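VirX1 (Cyanophage Syn10, PDB 6QGM) is a viral halogenase that iodinates diverse substrates and probably belongs to the flavin-dependent tryptophan halogenase family. Local coordinates at residues H143-I154 and Y511-F521. Numbering follows the deposited sequence.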
ATOM      1  N   HIS B 143       4.946 -18.864 -36.111  1.00 55.92           N
ATOM      2  CA  HIS B 143       5.170 -19.820 -37.232  1.00 55.35           C
ATOM      3  C   HIS B 143       4.231 -21.029 -37.116  1.00 54.16           C
ATOM      4  O   HIS B 143       4.415 -21.976 -37.888  1.00 54.39           O
ATOM      5  CB  HIS B 143       6.654 -20.192 -37.295  1.00 56.03           C
ATOM      6  CG  HIS B 143       7.510 -19.003 -37.553  1.00 54.78           C
ATOM      7  ND1 HIS B 143       7.926 -18.166 -36.550  1.00 54.21           N
ATOM      8  CD2 HIS B 143       7.994 -18.492 -38.691  1.00 56.22           C
ATOM      9  CE1 HIS B 143       8.648 -17.191 -37.054  1.00 54.55           C
ATOM     10  NE2 HIS B 143       8.734 -17.385 -38.366  1.00 55.90           N
ATOM     11  N   ASN B 144       3.255 -20.985 -36.200  1.00 54.10           N
ATOM     12  CA  ASN B 144       2.173 -22.000 -36.075  1.00 54.96           C
ATOM     13  C   ASN B 144       2.808 -23.389 -35.881  1.00 57.01           C
ATOM     14  O   ASN B 144       2.398 -24.355 -36.560  1.00 57.42           O
ATOM     15  CB  ASN B 144       1.252 -21.950 -37.301  1.00 54.93           C
ATOM     16  CG  ASN B 144      -0.040 -22.700 -37.095  1.00 54.05           C
ATOM     17  OD1 ASN B 144      -0.673 -22.589 -36.040  1.00 52.36           O
ATOM     18  ND2 ASN B 144      -0.422 -23.467 -38.105  1.00 55.80           N
ATOM     19  N   ARG B 145       3.773 -23.489 -34.968  1.00 56.88           N
ATOM     20  CA  ARG B 145       4.509 -24.735 -34.655  1.00 57.33           C
ATOM     21  C   ARG B 145       4.257 -25.101 -33.197  1.00 56.10           C
ATOM     22  O   ARG B 145       3.823 -24.228 -32.435  1.00 51.86           O
ATOM     23  CB  ARG B 145       6.005 -24.570 -34.934  1.00 58.31           C
ATOM     24  CG  ARG B 145       6.314 -23.953 -36.286  1.00 58.71           C
ATOM     25  CD  ARG B 145       5.677 -24.708 -37.435  1.00 60.61           C
ATOM     26  NE  ARG B 145       6.143 -24.181 -38.703  1.00 61.06           N
ATOM     27  CZ  ARG B 145       7.032 -24.779 -39.481  1.00 63.71           C
ATOM     28  NH1 ARG B 145       7.538 -25.960 -39.173  1.00 65.06           N
ATOM     29  NH2 ARG B 145       7.410 -24.202 -40.604  1.00 66.99           N
ATOM     30  N   LEU B 146       4.572 -26.342 -32.832  1.00 58.38           N
ATOM     31  CA  LEU B 146       4.437 -26.831 -31.442  1.00 59.15           C
ATOM     32  C   LEU B 146       5.485 -27.913 -31.170  1.00 62.56           C
ATOM     33  O   LEU B 146       5.898 -28.616 -32.121  1.00 66.80           O
ATOM     34  CB  LEU B 146       3.006 -27.336 -31.255  1.00 58.54           C
ATOM     35  CG  LEU B 146       2.440 -27.273 -29.840  1.00 58.08           C
ATOM     36  CD1 LEU B 146       2.744 -25.957 -29.156  1.00 56.00           C
ATOM     37  CD2 LEU B 146       0.936 -27.492 -29.868  1.00 58.55           C
ATOM     38  N   THR B 147       5.917 -28.016 -29.914  1.00 61.89           N
ATOM     39  CA  THR B 147       6.942 -28.976 -29.435  1.00 62.34           C
ATOM     40  C   THR B 147       6.755 -29.147 -27.928  1.00 63.99           C
ATOM     41  O   THR B 147       6.282 -28.166 -27.291  1.00 61.54           O
ATOM     42  CB  THR B 147       8.358 -28.498 -29.765  1.00 61.03           C
ATOM     43  OG1 THR B 147       9.280 -29.285 -29.015  1.00 61.36           O
ATOM     44  CG2 THR B 147       8.577 -27.050 -29.412  1.00 59.29           C
ATOM     45  N   ARG B 148       7.116 -30.317 -27.381  1.00 65.19           N
ATOM     46  CA  ARG B 148       7.101 -30.541 -25.909  1.00 64.86           C
ATOM     47  C   ARG B 148       8.374 -29.961 -25.289  1.00 64.22           C
ATOM     48  O   ARG B 148       8.406 -29.852 -24.053  1.00 64.00           O
ATOM     49  CB  ARG B 148       6.931 -32.024 -25.581  1.00 67.18           C
ATOM     50  CG  ARG B 148       5.564 -32.570 -25.949  1.00 68.18           C
ATOM     51  CD  ARG B 148       5.029 -33.575 -24.939  1.00 70.44           C
ATOM     52  NE  ARG B 148       3.672 -33.964 -25.274  1.00 71.84           N
ATOM     53  CZ  ARG B 148       3.355 -34.829 -26.233  1.00 74.94           C
ATOM     54  NH1 ARG B 148       4.304 -35.374 -26.982  1.00 78.58           N
ATOM     55  NH2 ARG B 148       2.093 -35.132 -26.490  1.00 73.91           N
ATOM     56  N   ASN B 149       9.354 -29.574 -26.113  1.00 63.78           N
ATOM     57  CA  ASN B 149      10.539 -28.807 -25.654  1.00 65.76           C
ATOM     58  C   ASN B 149      11.313 -29.653 -24.623  1.00 72.51           C
ATOM     59  O   ASN B 149      11.891 -29.064 -23.687  1.00 73.36           O
ATOM     60  CB  ASN B 149      10.111 -27.434 -25.114  1.00 61.87           C
ATOM     61  CG  ASN B 149      11.254 -26.457 -24.957  1.00 60.00           C
ATOM     62  OD1 ASN B 149      12.142 -26.394 -25.805  1.00 57.66           O
ATOM     63  ND2 ASN B 149      11.201 -25.661 -23.905  1.00 57.56           N
ATOM     64  N   LYS B 150      11.346 -30.975 -24.820  1.00 76.65           N
ATOM     65  CA  LYS B 150      11.999 -31.978 -23.928  1.00 79.59           C
ATOM     66  C   LYS B 150      13.425 -31.521 -23.624  1.00 79.60           C
ATOM     67  O   LYS B 150      13.728 -31.347 -22.441  1.00 77.36           O
ATOM     68  CB  LYS B 150      11.936 -33.365 -24.577  1.00 86.35           C
ATOM     69  CG  LYS B 150      10.516 -33.840 -24.915  1.00 88.30           C
ATOM     70  CD  LYS B 150      10.340 -34.551 -26.266  1.00 90.20           C
ATOM     71  CE  LYS B 150       9.020 -34.253 -26.947  1.00 86.97           C
ATOM     72  NZ  LYS B 150       8.937 -34.927 -28.257  1.00 87.51           N
ATOM     73  N   ASP B 151      14.268 -31.372 -24.650  1.00 81.97           N
ATOM     74  CA  ASP B 151      15.507 -30.556 -24.625  1.00 82.95           C
ATOM     75  C   ASP B 151      15.067 -29.097 -24.735  1.00 81.86           C
ATOM     76  O   ASP B 151      14.317 -28.805 -25.693  1.00 84.31           O
ATOM     77  CB  ASP B 151      16.442 -30.955 -25.767  1.00 84.48           C
ATOM     78  CG  ASP B 151      16.917 -32.403 -25.705  1.00 88.54           C
ATOM     79  OD1 ASP B 151      16.691 -33.072 -24.665  1.00 87.79           O
ATOM     80  OD2 ASP B 151      17.543 -32.861 -26.692  1.00 92.86           O
ATOM     81  N   ASN B 152      15.478 -28.238 -23.798  1.00 80.51           N
ATOM     82  CA  ASN B 152      14.930 -26.864 -23.597  1.00 78.10           C
ATOM     83  C   ASN B 152      15.395 -25.946 -24.734  1.00 77.01           C
ATOM     84  O   ASN B 152      15.913 -24.852 -24.439  1.00 75.31           O
ATOM     85  CB  ASN B 152      15.376 -26.261 -22.257  1.00 77.88           C
ATOM     86  CG  ASN B 152      14.623 -26.799 -21.061  1.00 81.70           C
ATOM     87  OD1 ASN B 152      15.232 -27.385 -20.161  1.00 82.06           O
ATOM     88  ND2 ASN B 152      13.314 -26.563 -21.020  1.00 82.06           N
ATOM     89  N   LYS B 153      15.179 -26.355 -25.992  1.00 78.22           N
ATOM     90  CA  LYS B 153      15.682 -25.656 -27.210  1.00 76.43           C
ATOM     91  C   LYS B 153      14.806 -24.433 -27.513  1.00 76.23           C
ATOM     92  O   LYS B 153      15.256 -23.579 -28.302  1.00 78.75           O
ATOM     93  CB  LYS B 153      15.766 -26.603 -28.406  1.00 75.34           C
ATOM     94  CG  LYS B 153      17.020 -27.464 -28.446  1.00 77.30           C
ATOM     95  CD  LYS B 153      17.136 -28.411 -29.610  1.00 77.42           C
ATOM     96  CE  LYS B 153      18.056 -29.564 -29.278  1.00 80.41           C
ATOM     97  NZ  LYS B 153      18.596 -30.206 -30.496  1.00 81.63           N
ATOM     98  N   ILE B 154      13.607 -24.349 -26.923  1.00 73.94           N
ATOM     99  CA  ILE B 154      12.790 -23.097 -26.877  1.00 71.38           C
ATOM    100  C   ILE B 154      12.929 -22.529 -25.462  1.00 71.34           C
ATOM    101  O   ILE B 154      12.426 -23.109 -24.505  1.00 70.13           O
ATOM    102  CB  ILE B 154      11.338 -23.382 -27.305  1.00 68.85           C
ATOM    103  CG1 ILE B 154      11.284 -23.910 -28.744  1.00 68.28           C
ATOM    104  CG2 ILE B 154      10.458 -22.150 -27.116  1.00 68.09           C
ATOM    105  CD1 ILE B 154      11.513 -22.870 -29.837  1.00 68.74           C
ATOM    106  N   TYR B 511      15.178 -22.764 -36.654  1.00 64.42           N
ATOM    107  CA  TYR B 511      15.002 -23.973 -35.801  1.00 64.99           C
ATOM    108  C   TYR B 511      13.506 -24.288 -35.680  1.00 63.34           C
ATOM    109  O   TYR B 511      13.110 -25.468 -35.803  1.00 59.54           O
ATOM    110  CB  TYR B 511      15.610 -23.830 -34.397  1.00 63.84           C
ATOM    111  CG  TYR B 511      15.185 -24.951 -33.484  1.00 64.05           C
ATOM    112  CD1 TYR B 511      15.601 -26.249 -33.726  1.00 64.79           C
ATOM    113  CD2 TYR B 511      14.296 -24.739 -32.441  1.00 63.03           C
ATOM    114  CE1 TYR B 511      15.187 -27.303 -32.930  1.00 65.43           C
ATOM    115  CE2 TYR B 511      13.867 -25.785 -31.641  1.00 63.09           C
ATOM    116  CZ  TYR B 511      14.297 -27.072 -31.899  1.00 64.30           C
ATOM    117  OH  TYR B 511      13.852 -28.104 -31.130  1.00 66.19           O
ATOM    118  N   VAL B 512      12.707 -23.253 -35.429  1.00 64.22           N
ATOM    119  CA  VAL B 512      11.238 -23.359 -35.190  1.00 64.67           C
ATOM    120  C   VAL B 512      10.573 -23.907 -36.459  1.00 65.01           C
ATOM    121  O   VAL B 512       9.597 -24.665 -36.317  1.00 65.77           O
ATOM    122  CB  VAL B 512      10.655 -22.016 -34.715  1.00 63.13           C
ATOM    123  CG1 VAL B 512       9.175 -21.858 -35.048  1.00 65.88           C
ATOM    124  CG2 VAL B 512      10.890 -21.831 -33.217  1.00 63.02           C
ATOM    125  N   LYS B 513      11.132 -23.622 -37.635  1.00 63.50           N
ATOM    126  CA  LYS B 513      10.616 -24.117 -38.942  1.00 63.84           C
ATOM    127  C   LYS B 513      10.880 -25.620 -39.123  1.00 65.38           C
ATOM    128  O   LYS B 513      10.221 -26.209 -39.983  1.00 65.07           O
ATOM    129  CB  LYS B 513      11.200 -23.273 -40.071  1.00 64.86           C
ATOM    130  CG  LYS B 513      10.561 -21.896 -40.138  1.00 65.19           C
ATOM    131  CD  LYS B 513      11.108 -20.979 -41.173  1.00 68.19           C
ATOM    132  CE  LYS B 513      10.172 -19.813 -41.421  1.00 69.34           C
ATOM    133  NZ  LYS B 513      10.560 -19.049 -42.632  1.00 73.22           N
ATOM    134  N   THR B 514      11.784 -26.227 -38.348  1.00 66.71           N
ATOM    135  CA  THR B 514      12.035 -27.695 -38.371  1.00 67.90           C
ATOM    136  C   THR B 514      11.024 -28.412 -37.464  1.00 65.95           C
ATOM    137  O   THR B 514      10.937 -29.646 -37.536  1.00 64.51           O
ATOM    138  CB  THR B 514      13.482 -28.044 -37.987  1.00 69.52           C
ATOM    139  OG1 THR B 514      13.645 -27.976 -36.566  1.00 69.55           O
ATOM    140  CG2 THR B 514      14.497 -27.167 -38.687  1.00 69.34           C
ATOM    141  N   LEU B 515      10.292 -27.669 -36.628  1.00 67.28           N
ATOM    142  CA  LEU B 515       9.318 -28.244 -35.655  1.00 67.01           C
ATOM    143  C   LEU B 515       8.038 -28.613 -36.402  1.00 65.87           C
ATOM    144  O   LEU B 515       7.718 -28.023 -37.431  1.00 66.72           O
ATOM    145  CB  LEU B 515       9.022 -27.240 -34.537  1.00 64.85           C
ATOM    146  CG  LEU B 515      10.187 -26.967 -33.575  1.00 66.87           C
ATOM    147  CD1 LEU B 515       9.840 -25.835 -32.609  1.00 65.70           C
ATOM    148  CD2 LEU B 515      10.573 -28.225 -32.790  1.00 67.23           C
ATOM    149  N   PRO B 516       7.259 -29.597 -35.906  1.00 63.11           N
ATOM    150  CA  PRO B 516       5.933 -29.863 -36.455  1.00 61.20           C
ATOM    151  C   PRO B 516       4.998 -28.646 -36.338  1.00 57.89           C
ATOM    152  O   PRO B 516       5.121 -27.881 -35.396  1.00 57.36           O
ATOM    153  CB  PRO B 516       5.402 -31.042 -35.631  1.00 62.42           C
ATOM    154  CG  PRO B 516       6.300 -31.124 -34.407  1.00 63.86           C
ATOM    155  CD  PRO B 516       7.618 -30.502 -34.805  1.00 64.31           C
ATOM    156  N   THR B 517       4.092 -28.492 -37.310  1.00 57.14           N
ATOM    157  CA  THR B 517       3.006 -27.478 -37.301  1.00 54.42           C
ATOM    158  C   THR B 517       1.972 -27.888 -36.261  1.00 53.92           C
ATOM    159  O   THR B 517       1.889 -29.089 -35.974  1.00 56.34           O
ATOM    160  CB  THR B 517       2.328 -27.339 -38.668  1.00 54.57           C
ATOM    161  OG1 THR B 517       1.659 -28.570 -38.938  1.00 55.36           O
ATOM    162  CG2 THR B 517       3.296 -27.029 -39.785  1.00 56.12           C
ATOM    163  N   HIS B 518       1.212 -26.927 -35.739  1.00 52.44           N
ATOM    164  CA  HIS B 518       0.083 -27.129 -34.789  1.00 52.77           C
ATOM    165  C   HIS B 518      -0.758 -28.342 -35.220  1.00 52.55           C
ATOM    166  O   HIS B 518      -1.007 -29.219 -34.372  1.00 51.04           O
ATOM    167  CB  HIS B 518      -0.763 -25.844 -34.687  1.00 54.03           C
ATOM    168  CG  HIS B 518      -1.830 -25.910 -33.659  1.00 55.46           C
ATOM    169  ND1 HIS B 518      -2.981 -25.166 -33.746  1.00 56.70           N
ATOM    170  CD2 HIS B 518      -1.921 -26.634 -32.521  1.00 58.54           C
ATOM    171  CE1 HIS B 518      -3.740 -25.426 -32.703  1.00 58.35           C
ATOM    172  NE2 HIS B 518      -3.117 -26.327 -31.941  1.00 57.49           N
ATOM    173  N   TYR B 519      -1.162 -28.395 -36.493  1.00 52.28           N
ATOM    174  CA  TYR B 519      -2.051 -29.440 -37.045  1.00 54.51           C
ATOM    175  C   TYR B 519      -1.328 -30.791 -36.974  1.00 56.21           C
ATOM    176  O   TYR B 519      -1.903 -31.773 -36.465  1.00 56.74           O
ATOM    177  CB  TYR B 519      -2.501 -29.079 -38.469  1.00 56.39           C
ATOM    178  CG  TYR B 519      -3.055 -30.272 -39.195  1.00 57.99           C
ATOM    179  CD1 TYR B 519      -4.334 -30.725 -38.950  1.00 59.12           C
ATOM    180  CD2 TYR B 519      -2.261 -30.992 -40.073  1.00 60.13           C
ATOM    181  CE1 TYR B 519      -4.810 -31.877 -39.552  1.00 63.52           C
ATOM    182  CE2 TYR B 519      -2.718 -32.148 -40.677  1.00 63.06           C
ATOM    183  CZ  TYR B 519      -4.005 -32.588 -40.423  1.00 64.90           C
ATOM    184  OH  TYR B 519      -4.504 -33.702 -41.037  1.00 70.06           O
ATOM    185  N   GLU B 520      -0.094 -30.836 -37.481  1.00 58.58           N
ATOM    186  CA  GLU B 520       0.763 -32.052 -37.465  1.00 60.49           C
ATOM    187  C   GLU B 520       0.895 -32.545 -36.020  1.00 61.34           C
ATOM    188  O   GLU B 520       0.691 -33.746 -35.802  1.00 62.70           O
ATOM    189  CB  GLU B 520       2.133 -31.770 -38.080  1.00 60.08           C
ATOM    190  CG  GLU B 520       2.111 -31.587 -39.587  1.00 61.16           C
ATOM    191  CD  GLU B 520       3.435 -31.129 -40.182  1.00 62.86           C
ATOM    192  OE1 GLU B 520       4.214 -30.468 -39.459  1.00 63.03           O
ATOM    193  OE2 GLU B 520       3.740 -31.549 -41.352  1.00 64.35           O
ATOM    194  N   PHE B 521       1.202 -31.659 -35.062  1.00 60.05           N
ATOM    195  CA  PHE B 521       1.400 -32.029 -33.636  1.00 60.62           C
ATOM    196  C   PHE B 521       0.119 -32.680 -33.119  1.00 60.87           C
ATOM    197  O   PHE B 521       0.206 -33.773 -32.539  1.00 62.58           O
ATOM    198  CB  PHE B 521       1.789 -30.830 -32.765  1.00 61.34           C
ATOM    199  CG  PHE B 521       2.212 -31.189 -31.356  1.00 61.68           C
ATOM    200  CD1 PHE B 521       1.278 -31.438 -30.357  1.00 61.52           C
ATOM    201  CD2 PHE B 521       3.553 -31.303 -31.038  1.00 61.45           C
ATOM    202  CE1 PHE B 521       1.681 -31.769 -29.073  1.00 63.35           C
ATOM    203  CE2 PHE B 521       3.951 -31.632 -29.753  1.00 63.87           C
ATOM    204  CZ  PHE B 521       3.017 -31.863 -28.777  1.00 64.27           C
TER
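Tyr511 meets Ile154 CD1 at its ring edge, while Lys153 lays CB and CD near the phenol end. Val512 splits its two methyls: CG2 lies 3.6 Å from Ile154 CD1, and CG1 packs on His143 CB and Arg145 CG. At the type I turn Val512–Leu515, Arg145 NH1 donates to two carbonyls. Leu515 O, 2.7 Å from Arg145 NH1, lies in the guanidinium plane; Lys513 O, 2.8 Å from the same Arg145 NH1, is met from above its carbonyl plane. The Arg145 chain bends at chi2 (-55°), and its NE makes a weak hydrogen bond to His143 O. Leu515 CD1 abuts Thr147 CG2. Pro516 O accepts from Leu146 N (3.0 Å) and His518 N donates to Asn144 O (2.9 Å), making a single beta bridge between Arg145 and Thr517. Thr517 N-caps helix 518-527 in a capping box: Glu520 N donates to Thr517 OG1 and Thr517 N to Glu520 OE1. Phe521 receives Leu146 CG over its face, 12° off the ring normal, and its CZ sits over the Arg148 guanidinium, which is salt-bridged to Glu525. The loop following helix 137-143 thus joins the link between helices 494-512 and 518-527, with His518 ND1 hydrogen-bonded to Met267 O and NE2 to the backbone N of Tyr75, in strand 74-76.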